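Local coordinates for putative membrane protein (Yersinia pestis CO92, PDB 5TF3) that is of unknown function and belongs to the DUF1198 family, its crystallised part folding as a compact all-helical domain, at residues 15-23 against 76-85. Numbering follows the deposited sequence.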
ATOM      1  N   ASN A  15       3.127  -1.826 -12.647  0.50 32.18           N
ATOM      2  CA  ASN A  15       4.080  -1.074 -13.461  0.50 35.19           C
ATOM      3  C   ASN A  15       4.708   0.067 -12.668  0.50 36.69           C
ATOM      4  O   ASN A  15       5.908   0.335 -12.800  0.50 38.50           O
ATOM      5  CB  ASN A  15       3.398  -0.534 -14.721  0.50 38.01           C
ATOM      6  CG  ASN A  15       3.114  -1.621 -15.750  0.50 40.20           C
ATOM      7  OD1 ASN A  15       3.804  -2.638 -15.801  0.50 39.26           O
ATOM      8  ND2 ASN A  15       2.097  -1.400 -16.578  0.50 40.63           N
ATOM      9  N   LEU A  16       3.913   0.753 -11.842  1.00 32.15           N
ATOM     10  CA  LEU A  16       4.448   1.852 -11.036  1.00 30.81           C
ATOM     11  C   LEU A  16       5.516   1.354 -10.076  1.00 34.06           C
ATOM     12  O   LEU A  16       6.606   1.928  -9.979  1.00 32.37           O
ATOM     13  CB  LEU A  16       3.323   2.536 -10.258  1.00 30.68           C
ATOM     14  CG  LEU A  16       3.768   3.578  -9.228  1.00 36.95           C
ATOM     15  CD1 LEU A  16       4.471   4.744  -9.913  1.00 40.75           C
ATOM     16  CD2 LEU A  16       2.578   4.086  -8.410  1.00 34.73           C
ATOM     17  N   LEU A  17       5.221   0.280  -9.352  1.00 30.90           N
ATOM     18  CA  LEU A  17       6.176  -0.269  -8.403  1.00 26.13           C
ATOM     19  C   LEU A  17       7.240  -1.165  -9.044  1.00 29.37           C
ATOM     20  O   LEU A  17       8.229  -1.508  -8.368  1.00 28.94           O
ATOM     21  CB  LEU A  17       5.408  -1.041  -7.334  1.00 26.35           C
ATOM     22  CG  LEU A  17       4.537  -0.133  -6.471  1.00 32.54           C
ATOM     23  CD1 LEU A  17       3.737  -0.992  -5.509  1.00 31.21           C
ATOM     24  CD2 LEU A  17       5.409   0.858  -5.717  1.00 31.50           C
ATOM     25  N   LYS A  18       7.060  -1.549 -10.318  1.00 27.42           N
ATOM     26  CA  LYS A  18       7.962  -2.472 -11.025  1.00 31.59           C
ATOM     27  C   LYS A  18       8.085  -3.803 -10.286  1.00 33.52           C
ATOM     28  O   LYS A  18       9.183  -4.283 -10.013  1.00 33.58           O
ATOM     29  CB  LYS A  18       9.347  -1.860 -11.244  1.00 29.57           C
ATOM     30  CG  LYS A  18       9.362  -0.519 -11.945  1.00 34.87           C
ATOM     31  CD  LYS A  18       8.942  -0.660 -13.395  1.00 47.40           C
ATOM     32  CE  LYS A  18       8.962   0.683 -14.117  1.00 57.47           C
ATOM     33  NZ  LYS A  18       8.054   0.657 -15.300  1.00 62.10           N
ATOM     34  N   ILE A  19       6.940  -4.392  -9.939  1.00 29.42           N
ATOM     35  CA  ILE A  19       6.887  -5.691  -9.282  1.00 24.68           C
ATOM     36  C   ILE A  19       5.900  -6.545 -10.064  1.00 31.76           C
ATOM     37  O   ILE A  19       5.109  -6.045 -10.868  1.00 29.27           O
ATOM     38  CB  ILE A  19       6.483  -5.598  -7.787  1.00 26.70           C
ATOM     39  CG1 ILE A  19       5.049  -5.059  -7.635  1.00 22.69           C
ATOM     40  CG2 ILE A  19       7.461  -4.702  -7.003  1.00 28.01           C
ATOM     41  CD1 ILE A  19       4.652  -4.758  -6.220  1.00 27.00           C
ATOM     42  N   LYS A  20       5.977  -7.852  -9.851  1.00 31.12           N
ATOM     43  CA  LYS A  20       5.099  -8.764 -10.573  1.00 31.39           C
ATOM     44  C   LYS A  20       3.639  -8.565 -10.151  1.00 30.81           C
ATOM     45  O   LYS A  20       3.357  -8.248  -8.992  1.00 32.11           O
ATOM     46  CB  LYS A  20       5.509 -10.212 -10.323  1.00 34.05           C
ATOM     47  CG  LYS A  20       6.850 -10.606 -10.938  1.00 41.43           C
ATOM     48  CD  LYS A  20       7.180 -12.062 -10.643  1.00 47.52           C
ATOM     49  CE  LYS A  20       8.284 -12.581 -11.568  1.00 56.28           C
ATOM     50  NZ  LYS A  20       8.507 -14.042 -11.364  1.00 66.61           N
ATOM     51  N   PRO A  21       2.692  -8.784 -11.070  1.00 32.20           N
ATOM     52  CA  PRO A  21       1.270  -8.583 -10.736  1.00 33.93           C
ATOM     53  C   PRO A  21       0.793  -9.401  -9.552  1.00 36.68           C
ATOM     54  O   PRO A  21      -0.113  -8.953  -8.842  1.00 35.45           O
ATOM     55  CB  PRO A  21       0.544  -9.009 -12.022  1.00 38.86           C
ATOM     56  CG  PRO A  21       1.549  -8.903 -13.088  1.00 41.97           C
ATOM     57  CD  PRO A  21       2.890  -9.152 -12.485  1.00 34.72           C
ATOM     58  N   ILE A  22       1.361 -10.592  -9.323  1.00 31.26           N
ATOM     59  CA  ILE A  22       0.922 -11.440  -8.210  1.00 34.01           C
ATOM     60  C   ILE A  22       0.892 -10.665  -6.900  1.00 29.62           C
ATOM     61  O   ILE A  22       0.046 -10.920  -6.030  1.00 31.42           O
ATOM     62  CB  ILE A  22       1.813 -12.701  -8.103  1.00 41.54           C
ATOM     63  CG1 ILE A  22       1.281 -13.657  -7.030  1.00 46.45           C
ATOM     64  CG2 ILE A  22       3.233 -12.334  -7.759  1.00 36.91           C
ATOM     65  CD1 ILE A  22      -0.022 -14.306  -7.385  1.00 53.18           C
ATOM     66  N   TYR A  23       1.785  -9.693  -6.732  1.00 23.20           N
ATOM     67  CA  TYR A  23       1.764  -8.952  -5.484  1.00 31.25           C
ATOM     68  C   TYR A  23       0.526  -8.075  -5.351  1.00 33.92           C
ATOM     69  O   TYR A  23       0.123  -7.771  -4.230  1.00 34.30           O
ATOM     70  CB  TYR A  23       3.037  -8.121  -5.354  1.00 30.69           C
ATOM     71  CG  TYR A  23       4.260  -8.984  -5.149  1.00 34.53           C
ATOM     72  CD1 TYR A  23       4.608  -9.421  -3.885  1.00 36.83           C
ATOM     73  CD2 TYR A  23       5.049  -9.383  -6.226  1.00 34.96           C
ATOM     74  CE1 TYR A  23       5.719 -10.226  -3.684  1.00 37.48           C
ATOM     75  CE2 TYR A  23       6.168 -10.193  -6.041  1.00 37.03           C
ATOM     76  CZ  TYR A  23       6.489 -10.611  -4.767  1.00 39.65           C
ATOM     77  OH  TYR A  23       7.593 -11.400  -4.553  1.00 41.60           O
ATOM     78  N   TRP A  76      10.147  -3.521   1.297  1.00 23.37           N
ATOM     79  CA  TRP A  76       9.043  -2.776   0.693  1.00 25.91           C
ATOM     80  C   TRP A  76       9.273  -1.272   0.732  1.00 25.92           C
ATOM     81  O   TRP A  76       8.855  -0.558  -0.191  1.00 25.76           O
ATOM     82  CB  TRP A  76       7.717  -3.166   1.367  1.00 22.54           C
ATOM     83  CG  TRP A  76       7.313  -4.518   0.862  1.00 25.27           C
ATOM     84  CD1 TRP A  76       7.544  -5.736   1.453  1.00 23.68           C
ATOM     85  CD2 TRP A  76       6.677  -4.790  -0.391  1.00 24.57           C
ATOM     86  NE1 TRP A  76       7.043  -6.752   0.649  1.00 26.67           N
ATOM     87  CE2 TRP A  76       6.522  -6.189  -0.493  1.00 23.68           C
ATOM     88  CE3 TRP A  76       6.219  -3.976  -1.435  1.00 25.69           C
ATOM     89  CZ2 TRP A  76       5.922  -6.793  -1.589  1.00 28.23           C
ATOM     90  CZ3 TRP A  76       5.619  -4.589  -2.538  1.00 25.02           C
ATOM     91  CH2 TRP A  76       5.477  -5.975  -2.598  1.00 20.26           C
ATOM     92  N   ARG A  77       9.960  -0.774   1.758  1.00 24.25           N
ATOM     93  CA  ARG A  77      10.299   0.645   1.792  1.00 25.47           C
ATOM     94  C   ARG A  77      11.199   1.021   0.612  1.00 26.14           C
ATOM     95  O   ARG A  77      11.034   2.083  -0.007  1.00 30.30           O
ATOM     96  CB  ARG A  77      10.984   0.981   3.130  1.00 22.36           C
ATOM     97  CG  ARG A  77      11.462   2.423   3.229  1.00 23.50           C
ATOM     98  CD  ARG A  77      12.144   2.748   4.591  1.00 27.44           C
ATOM     99  NE  ARG A  77      12.507   4.165   4.661  1.00 30.61           N
ATOM    100  CZ  ARG A  77      13.678   4.661   4.276  1.00 36.53           C
ATOM    101  NH1 ARG A  77      14.635   3.853   3.829  1.00 34.21           N
ATOM    102  NH2 ARG A  77      13.896   5.964   4.358  1.00 33.47           N
ATOM    103  N   ASN A  78      12.168   0.162   0.292  1.00 26.32           N
ATOM    104  CA  ASN A  78      13.045   0.443  -0.837  1.00 26.27           C
ATOM    105  C   ASN A  78      12.286   0.379  -2.150  1.00 30.23           C
ATOM    106  O   ASN A  78      12.659   1.067  -3.108  1.00 29.68           O
ATOM    107  CB  ASN A  78      14.226  -0.533  -0.856  1.00 27.07           C
ATOM    108  CG  ASN A  78      15.224  -0.260   0.261  1.00 36.63           C
ATOM    109  OD1 ASN A  78      15.269   0.847   0.809  1.00 37.89           O
ATOM    110  ND2 ASN A  78      16.047  -1.260   0.585  1.00 32.75           N
ATOM    111  N   THR A  79      11.223  -0.437  -2.215  1.00 26.63           N
ATOM    112  CA  THR A  79      10.384  -0.469  -3.412  1.00 28.92           C
ATOM    113  C   THR A  79       9.673   0.870  -3.618  1.00 31.52           C
ATOM    114  O   THR A  79       9.632   1.390  -4.739  1.00 31.45           O
ATOM    115  CB  THR A  79       9.395  -1.651  -3.319  1.00 31.27           C
ATOM    116  OG1 THR A  79      10.134  -2.860  -3.110  1.00 35.64           O
ATOM    117  CG2 THR A  79       8.597  -1.838  -4.604  1.00 30.67           C
ATOM    118  N   LEU A  80       9.144   1.468  -2.543  1.00 31.25           N
ATOM    119  CA  LEU A  80       8.595   2.816  -2.656  1.00 30.43           C
ATOM    120  C   LEU A  80       9.654   3.792  -3.131  1.00 30.28           C
ATOM    121  O   LEU A  80       9.420   4.576  -4.056  1.00 35.53           O
ATOM    122  CB  LEU A  80       8.032   3.296  -1.317  1.00 34.70           C
ATOM    123  CG  LEU A  80       6.798   2.619  -0.755  1.00 35.97           C
ATOM    124  CD1 LEU A  80       6.417   3.307   0.572  1.00 32.85           C
ATOM    125  CD2 LEU A  80       5.687   2.719  -1.769  1.00 34.11           C
ATOM    126  N   ILE A  81      10.836   3.747  -2.512  1.00 26.87           N
ATOM    127  CA  ILE A  81      11.880   4.710  -2.837  1.00 30.69           C
ATOM    128  C   ILE A  81      12.304   4.559  -4.296  1.00 37.09           C
ATOM    129  O   ILE A  81      12.488   5.557  -5.006  1.00 35.71           O
ATOM    130  CB  ILE A  81      13.069   4.546  -1.870  1.00 29.61           C
ATOM    131  CG1 ILE A  81      12.690   5.047  -0.467  1.00 32.89           C
ATOM    132  CG2 ILE A  81      14.285   5.295  -2.381  1.00 37.46           C
ATOM    133  CD1 ILE A  81      13.765   4.785   0.581  1.00 30.44           C
ATOM    134  N   ARG A  82      12.442   3.318  -4.768  0.56 32.96           N
ATOM    135  CA  ARG A  82      12.829   3.089  -6.158  0.56 34.57           C
ATOM    136  C   ARG A  82      11.766   3.561  -7.148  0.56 35.32           C
ATOM    137  O   ARG A  82      12.085   3.806  -8.316  0.56 38.69           O
ATOM    138  CB  ARG A  82      13.139   1.606  -6.381  0.56 32.79           C
ATOM    139  CG  ARG A  82      14.618   1.285  -6.252  0.56 34.03           C
ATOM    140  CD  ARG A  82      14.942  -0.184  -6.533  0.56 38.81           C
ATOM    141  NE  ARG A  82      14.911  -0.980  -5.312  0.56 42.91           N
ATOM    142  CZ  ARG A  82      13.926  -1.805  -4.984  0.56 33.31           C
ATOM    143  NH1 ARG A  82      12.895  -1.964  -5.791  0.56 42.78           N
ATOM    144  NH2 ARG A  82      13.979  -2.475  -3.854  0.56 37.13           N
ATOM    145  N   ALA A  83      10.515   3.685  -6.715  1.00 32.69           N
ATOM    146  CA  ALA A  83       9.443   4.244  -7.530  1.00 31.22           C
ATOM    147  C   ALA A  83       9.285   5.750  -7.357  1.00 38.58           C
ATOM    148  O   ALA A  83       8.282   6.303  -7.828  1.00 43.56           O
ATOM    149  CB  ALA A  83       8.107   3.576  -7.186  1.00 27.76           C
ATOM    150  N   GLN A  84      10.213   6.411  -6.654  1.00 39.63           N
ATOM    151  CA  GLN A  84      10.152   7.856  -6.418  1.00 46.90           C
ATOM    152  C   GLN A  84       8.916   8.233  -5.619  1.00 46.14           C
ATOM    153  O   GLN A  84       8.321   9.291  -5.833  1.00 50.39           O
ATOM    154  CB  GLN A  84      10.186   8.650  -7.727  1.00 52.20           C
ATOM    155  CG  GLN A  84      11.231   8.173  -8.709  1.00 59.12           C
ATOM    156  CD  GLN A  84      12.632   8.443  -8.221  1.00 67.37           C
ATOM    157  OE1 GLN A  84      13.091   9.588  -8.214  1.00 76.92           O
ATOM    158  NE2 GLN A  84      13.321   7.391  -7.799  1.00 64.67           N
ATOM    159  N   ILE A  85       8.504   7.345  -4.725  1.00 44.46           N
ATOM    160  CA  ILE A  85       7.382   7.571  -3.824  1.00 46.66           C
ATOM    161  C   ILE A  85       7.949   7.785  -2.427  1.00 44.69           C
ATOM    162  O   ILE A  85       8.814   7.019  -1.983  1.00 41.94           O
ATOM    163  CB  ILE A  85       6.407   6.382  -3.859  1.00 45.38           C
ATOM    164  CG1 ILE A  85       5.720   6.322  -5.222  1.00 51.49           C
ATOM    165  CG2 ILE A  85       5.372   6.498  -2.761  1.00 43.13           C
ATOM    166  CD1 ILE A  85       4.882   5.121  -5.380  1.00 50.06           C
TER
HETATM  167  O   HOH W   1       9.871   0.148  -7.310  1.00 25.80           O
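L17 and A83 bring two helix C-termini together, their CA atoms 5.6 Å apart, and each helix ends in a Schellman motif. In the first, K18 is the C-prime residue with positive phi, its N bonded weakly to N15 O; in the second, Q84 has that role, with I85 N bonded to L80 O. The contact thus joins the end of helix 2-17 and the turn into helix 22-29 to the end of helix 70-82 in this all-helical DUF1198 domain.

Apolar packing follows from which methyls meet. L17 CD2 packs against A83 CB at 4.1 Å and touches L80 CD2 and I85 CD1 more loosely. Beside it, L16 CD2 lies 3.9 Å from I85 CD1, and these two side chains also rest on helix 48-65, through V51 and through A55 and Y56. I19 splits its branches: CG2 meets T79 CG2, whereas CD1 touches the W76 ring edge at CZ3. That division is consistent with chi1 of 64°, which sets CG1 between the backbone N and the carbonyl carbon and leaves CG2 beside N.

The aromatic evidence is an offset edge-to-face pair: W76 directs the edge of its six-membered ring toward the face of Y23, with centroids 5.7 Å apart and planes at 67°. H62 of helix 48-65 joins both rings, stacking on W76 and meeting Y23 edge-to-face.

Polar linkage between the segments runs through one water, which donates to both L17 O, at 2.6 Å, and T79 O, at 2.9 Å. T79 presents its methyl to this junction while OG1 bonds L75 O within its own helix; CG2 thereby sits 3.8 Å from L17 O.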